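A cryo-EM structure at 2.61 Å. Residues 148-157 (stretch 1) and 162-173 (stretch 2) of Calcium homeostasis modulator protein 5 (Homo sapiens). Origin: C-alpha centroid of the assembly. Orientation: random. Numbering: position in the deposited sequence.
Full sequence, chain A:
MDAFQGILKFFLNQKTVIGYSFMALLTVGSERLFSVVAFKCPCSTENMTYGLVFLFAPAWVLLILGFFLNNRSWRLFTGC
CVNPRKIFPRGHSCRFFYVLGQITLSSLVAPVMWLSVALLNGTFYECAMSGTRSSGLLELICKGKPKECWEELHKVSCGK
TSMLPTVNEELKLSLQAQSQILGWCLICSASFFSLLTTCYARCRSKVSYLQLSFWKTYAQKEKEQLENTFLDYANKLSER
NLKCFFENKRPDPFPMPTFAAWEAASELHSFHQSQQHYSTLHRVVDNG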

# COMPACT_ATOMS: atom_id res chain seq x y z
N GLU A 148 20.70 -63.88 -1.89
CA GLU A 148 20.01 -63.25 -0.77
C GLU A 148 18.89 -62.31 -1.22
O GLU A 148 18.50 -61.43 -0.46
CB GLU A 148 21.01 -62.50 0.11
CG GLU A 148 22.11 -61.79 -0.66
CD GLU A 148 23.17 -61.21 0.25
OE1 GLU A 148 22.92 -61.11 1.47
OE2 GLU A 148 24.26 -60.87 -0.25
N CYS A 149 18.39 -62.48 -2.44
CA CYS A 149 17.19 -61.78 -2.89
C CYS A 149 15.92 -62.54 -2.54
O CYS A 149 14.86 -61.92 -2.42
CB CYS A 149 17.25 -61.56 -4.41
SG CYS A 149 16.12 -60.30 -5.05
N TRP A 150 16.01 -63.85 -2.37
CA TRP A 150 14.85 -64.68 -2.05
C TRP A 150 14.53 -64.70 -0.57
O TRP A 150 13.55 -65.35 -0.18
CB TRP A 150 15.08 -66.11 -2.54
CG TRP A 150 14.80 -66.32 -3.99
CD1 TRP A 150 13.71 -66.93 -4.53
CD2 TRP A 150 15.64 -65.94 -5.08
NE1 TRP A 150 13.81 -66.95 -5.90
CE2 TRP A 150 14.99 -66.35 -6.26
CE3 TRP A 150 16.87 -65.29 -5.18
CZ2 TRP A 150 15.53 -66.12 -7.53
CZ3 TRP A 150 17.41 -65.07 -6.44
CH2 TRP A 150 16.74 -65.49 -7.59
N GLU A 151 15.32 -64.03 0.27
CA GLU A 151 15.11 -64.10 1.71
C GLU A 151 15.01 -62.72 2.33
O GLU A 151 14.26 -62.51 3.28
CB GLU A 151 16.23 -64.89 2.37
CG GLU A 151 16.02 -66.40 2.36
CD GLU A 151 16.68 -67.07 1.17
OE1 GLU A 151 17.52 -66.42 0.51
OE2 GLU A 151 16.35 -68.24 0.89
N GLU A 152 15.77 -61.76 1.80
CA GLU A 152 15.84 -60.42 2.37
C GLU A 152 15.26 -59.38 1.42
O GLU A 152 15.73 -58.24 1.39
CB GLU A 152 17.27 -60.06 2.75
CG GLU A 152 18.01 -61.18 3.46
CD GLU A 152 19.45 -60.83 3.76
OE1 GLU A 152 19.91 -59.75 3.34
OE2 GLU A 152 20.14 -61.65 4.41
N LEU A 153 14.25 -59.75 0.63
CA LEU A 153 13.62 -58.78 -0.26
C LEU A 153 12.78 -57.78 0.51
O LEU A 153 12.73 -56.60 0.15
CB LEU A 153 12.78 -59.49 -1.31
CG LEU A 153 12.04 -58.61 -2.33
CD1 LEU A 153 12.99 -57.68 -3.05
CD2 LEU A 153 11.27 -59.44 -3.32
N HIS A 154 12.16 -58.21 1.62
CA HIS A 154 11.27 -57.33 2.37
C HIS A 154 12.00 -56.25 3.16
O HIS A 154 11.33 -55.46 3.83
CB HIS A 154 10.40 -58.15 3.32
CG HIS A 154 11.17 -58.99 4.29
ND1 HIS A 154 11.38 -60.34 4.12
CD2 HIS A 154 11.77 -58.67 5.46
CE1 HIS A 154 12.08 -60.81 5.13
NE2 HIS A 154 12.33 -59.82 5.96
N LYS A 155 13.32 -56.18 3.10
CA LYS A 155 14.08 -55.12 3.73
C LYS A 155 14.59 -54.08 2.75
O LYS A 155 15.31 -53.17 3.16
CB LYS A 155 15.26 -55.71 4.51
CG LYS A 155 14.91 -56.19 5.90
CD LYS A 155 16.13 -56.62 6.65
CE LYS A 155 16.38 -58.10 6.46
NZ LYS A 155 15.17 -58.90 6.77
N VAL A 156 14.21 -54.18 1.47
CA VAL A 156 14.78 -53.31 0.45
C VAL A 156 14.26 -51.88 0.55
O VAL A 156 14.90 -50.95 0.04
CB VAL A 156 14.53 -53.93 -0.94
CG1 VAL A 156 13.11 -53.69 -1.42
CG2 VAL A 156 15.55 -53.43 -1.96
N SER A 157 13.13 -51.66 1.23
CA SER A 157 12.59 -50.31 1.34
C SER A 157 13.32 -49.50 2.40
O SER A 157 13.70 -48.35 2.16
CB SER A 157 11.09 -50.37 1.65
OG SER A 157 10.35 -50.82 0.53
N SER A 162 22.43 -56.38 3.41
CA SER A 162 23.82 -56.66 3.05
C SER A 162 23.90 -57.38 1.71
O SER A 162 24.35 -58.52 1.60
CB SER A 162 24.49 -57.46 4.15
OG SER A 162 25.90 -57.47 3.99
N MET A 163 23.42 -56.71 0.66
CA MET A 163 23.57 -57.21 -0.70
C MET A 163 23.96 -56.08 -1.65
O MET A 163 23.35 -55.89 -2.70
CB MET A 163 22.33 -57.95 -1.18
CG MET A 163 21.00 -57.25 -0.97
SD MET A 163 19.60 -58.28 -1.45
CE MET A 163 20.14 -58.85 -3.05
N LEU A 164 25.01 -55.31 -1.27
CA LEU A 164 25.74 -54.40 -2.16
C LEU A 164 24.87 -53.28 -2.73
O LEU A 164 24.35 -53.41 -3.84
CB LEU A 164 26.39 -55.18 -3.31
CG LEU A 164 27.61 -54.52 -3.95
CD1 LEU A 164 28.65 -54.19 -2.91
CD2 LEU A 164 28.19 -55.42 -5.02
N PRO A 165 24.69 -52.16 -1.98
CA PRO A 165 23.61 -51.19 -2.23
C PRO A 165 23.42 -50.58 -3.62
O PRO A 165 22.49 -49.79 -3.81
CB PRO A 165 23.93 -50.07 -1.23
CG PRO A 165 24.71 -50.73 -0.16
CD PRO A 165 25.54 -51.76 -0.85
N THR A 166 24.29 -50.88 -4.59
CA THR A 166 23.91 -50.63 -5.97
C THR A 166 22.92 -51.67 -6.49
O THR A 166 22.28 -51.43 -7.51
CB THR A 166 25.15 -50.60 -6.87
OG1 THR A 166 25.70 -51.92 -6.97
CG2 THR A 166 26.19 -49.64 -6.32
N VAL A 167 22.80 -52.81 -5.81
CA VAL A 167 21.77 -53.78 -6.16
C VAL A 167 20.45 -53.44 -5.46
O VAL A 167 19.38 -53.70 -6.01
CB VAL A 167 22.26 -55.20 -5.80
CG1 VAL A 167 21.31 -56.27 -6.31
CG2 VAL A 167 23.63 -55.43 -6.38
N ASN A 168 20.50 -52.83 -4.28
CA ASN A 168 19.28 -52.43 -3.60
C ASN A 168 18.63 -51.23 -4.28
O ASN A 168 17.40 -51.09 -4.22
CB ASN A 168 19.57 -52.09 -2.14
CG ASN A 168 19.88 -53.31 -1.31
OD1 ASN A 168 19.42 -54.41 -1.62
ND2 ASN A 168 20.65 -53.13 -0.25
N GLU A 169 19.41 -50.37 -4.92
CA GLU A 169 18.86 -49.20 -5.57
C GLU A 169 18.19 -49.53 -6.90
O GLU A 169 17.40 -48.73 -7.40
CB GLU A 169 19.95 -48.15 -5.78
CG GLU A 169 19.46 -46.72 -5.83
CD GLU A 169 18.60 -46.33 -4.64
OE1 GLU A 169 19.02 -46.61 -3.49
OE2 GLU A 169 17.52 -45.75 -4.84
N GLU A 170 18.50 -50.69 -7.49
CA GLU A 170 17.85 -51.10 -8.72
C GLU A 170 16.77 -52.16 -8.49
O GLU A 170 16.11 -52.56 -9.44
CB GLU A 170 18.88 -51.61 -9.73
CG GLU A 170 19.70 -52.79 -9.27
CD GLU A 170 19.18 -54.10 -9.81
OE1 GLU A 170 18.29 -54.08 -10.68
OE2 GLU A 170 19.69 -55.16 -9.38
N LEU A 171 16.60 -52.62 -7.25
CA LEU A 171 15.40 -53.37 -6.92
C LEU A 171 14.26 -52.44 -6.53
O LEU A 171 13.09 -52.83 -6.62
CB LEU A 171 15.67 -54.36 -5.79
CG LEU A 171 16.20 -55.73 -6.18
CD1 LEU A 171 16.77 -56.44 -4.97
CD2 LEU A 171 15.10 -56.56 -6.81
N LYS A 172 14.58 -51.23 -6.11
CA LYS A 172 13.57 -50.22 -5.85
C LYS A 172 13.13 -49.49 -7.11
O LYS A 172 12.15 -48.74 -7.06
CB LYS A 172 14.09 -49.20 -4.84
CG LYS A 172 13.95 -49.63 -3.40
CD LYS A 172 14.71 -48.70 -2.48
CE LYS A 172 14.23 -47.26 -2.64
NZ LYS A 172 15.07 -46.33 -1.85
N LEU A 173 13.83 -49.68 -8.22
CA LEU A 173 13.41 -49.12 -9.49
C LEU A 173 12.62 -50.12 -10.31
O LEU A 173 11.82 -49.72 -11.17
CB LEU A 173 14.62 -48.66 -10.30
CG LEU A 173 15.23 -47.31 -9.95
CD1 LEU A 173 16.23 -46.91 -11.00
CD2 LEU A 173 14.18 -46.24 -9.78

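Stretches 148-157 and 162-173 of Calcium homeostasis modulator protein 5 pack mainly through apolar side chains; no hydrogen bond crosses between them, and 469 Å² is buried, both sides summed. Stretch 1 has no regular helix or strand. Stretch 2 opens as loop, passes through a type I beta turn from Leu 164 to Val 167, closed by Val 167 N to Leu 164 O at 2.6 Å, and enters a weakly bonded helix at about Asn 168. The CA atoms of Glu 148 and Met 163 come within 7.0 Å, those of Val 156 and Asn 168 within 6.1 Å, and Leu 171 links the two ends; the turn from Leu 164 to Val 167 stays clear of stretch 1.

Met 163 anchors the first end. Its CA-to-CB bond points toward stretch 1, and chi1 p with chi2 t extends the chain until SD lies 3.5 Å from Glu 148 O; chi3 m then sets CE 4.2 Å from Cys 149 CB. A long, unbranched and flexible side chain suits this buried place, since it can follow the backbone of Glu 148 and still end in an apolar methyl against Cys 149. Cys 149, with chi1 t, is bonded covalently elsewhere in the structure, which ties down its sulfur; SG nevertheless lies 3.9 Å from Leu 171 CD1, so the same residue touches both Met 163 and the helix.

Leu 171 is the apolar centre of the second stretch. Its CA-to-CB bond points toward stretch 1, and with chi1 m and chi2 t its CD1 meets both Cys 149 SG and, at 4.4 Å, Leu 153 CD1. Leu 153 leaves its backbone sideways, but chi1 t and chi2 p bring its end nearer. Val 156 contributes the largest covered area, 84 Å². With chi1 p, its CG2 sits 3.9 Å from Leu 171 CB, 3.7 Å from Asn 168 O and 4.0 Å from Asn 168 OD1. This compact, branched side chain fits where the backbones come close, and its own backbone is braced by the hydrogen bond from Val 156 N to Leu 153 O, 3.1 Å. Asn 168, chi1 m, is buried beside it, its ND2 hydrogen-bonded to a residue just outside the stretches.

Lys 172 covers the adjoining edge with its aliphatic part: CD lies 3.4 Å from Val 156 O. Its chi3 p bends the otherwise extended chain, and NZ makes a long salt bridge to Glu 169 OE2 at 3.9 Å within the same stretch. The charge thus finds a partner while the methylenes pack.

At the other edge the CA-to-CB bond of Glu 148 points toward stretch 2, and chi1 p with chi2 t carries the carboxylate to a backbone oxygen: OE1 and OE2 each lie 3.0 Å from Ser 162 O. All three atoms are acceptors, so no hydrogen bond forms, and the approach of these oxygens is not itself a source of attraction; the residue's contact with stretch 2 includes OE2 at 3.6 Å from Met 163 CB. The CA-to-CB bond of Glu 152, chi1 m and chi2 t, also points toward stretch 2, but its OE1 remains 4.2 Å from Ser 162 N.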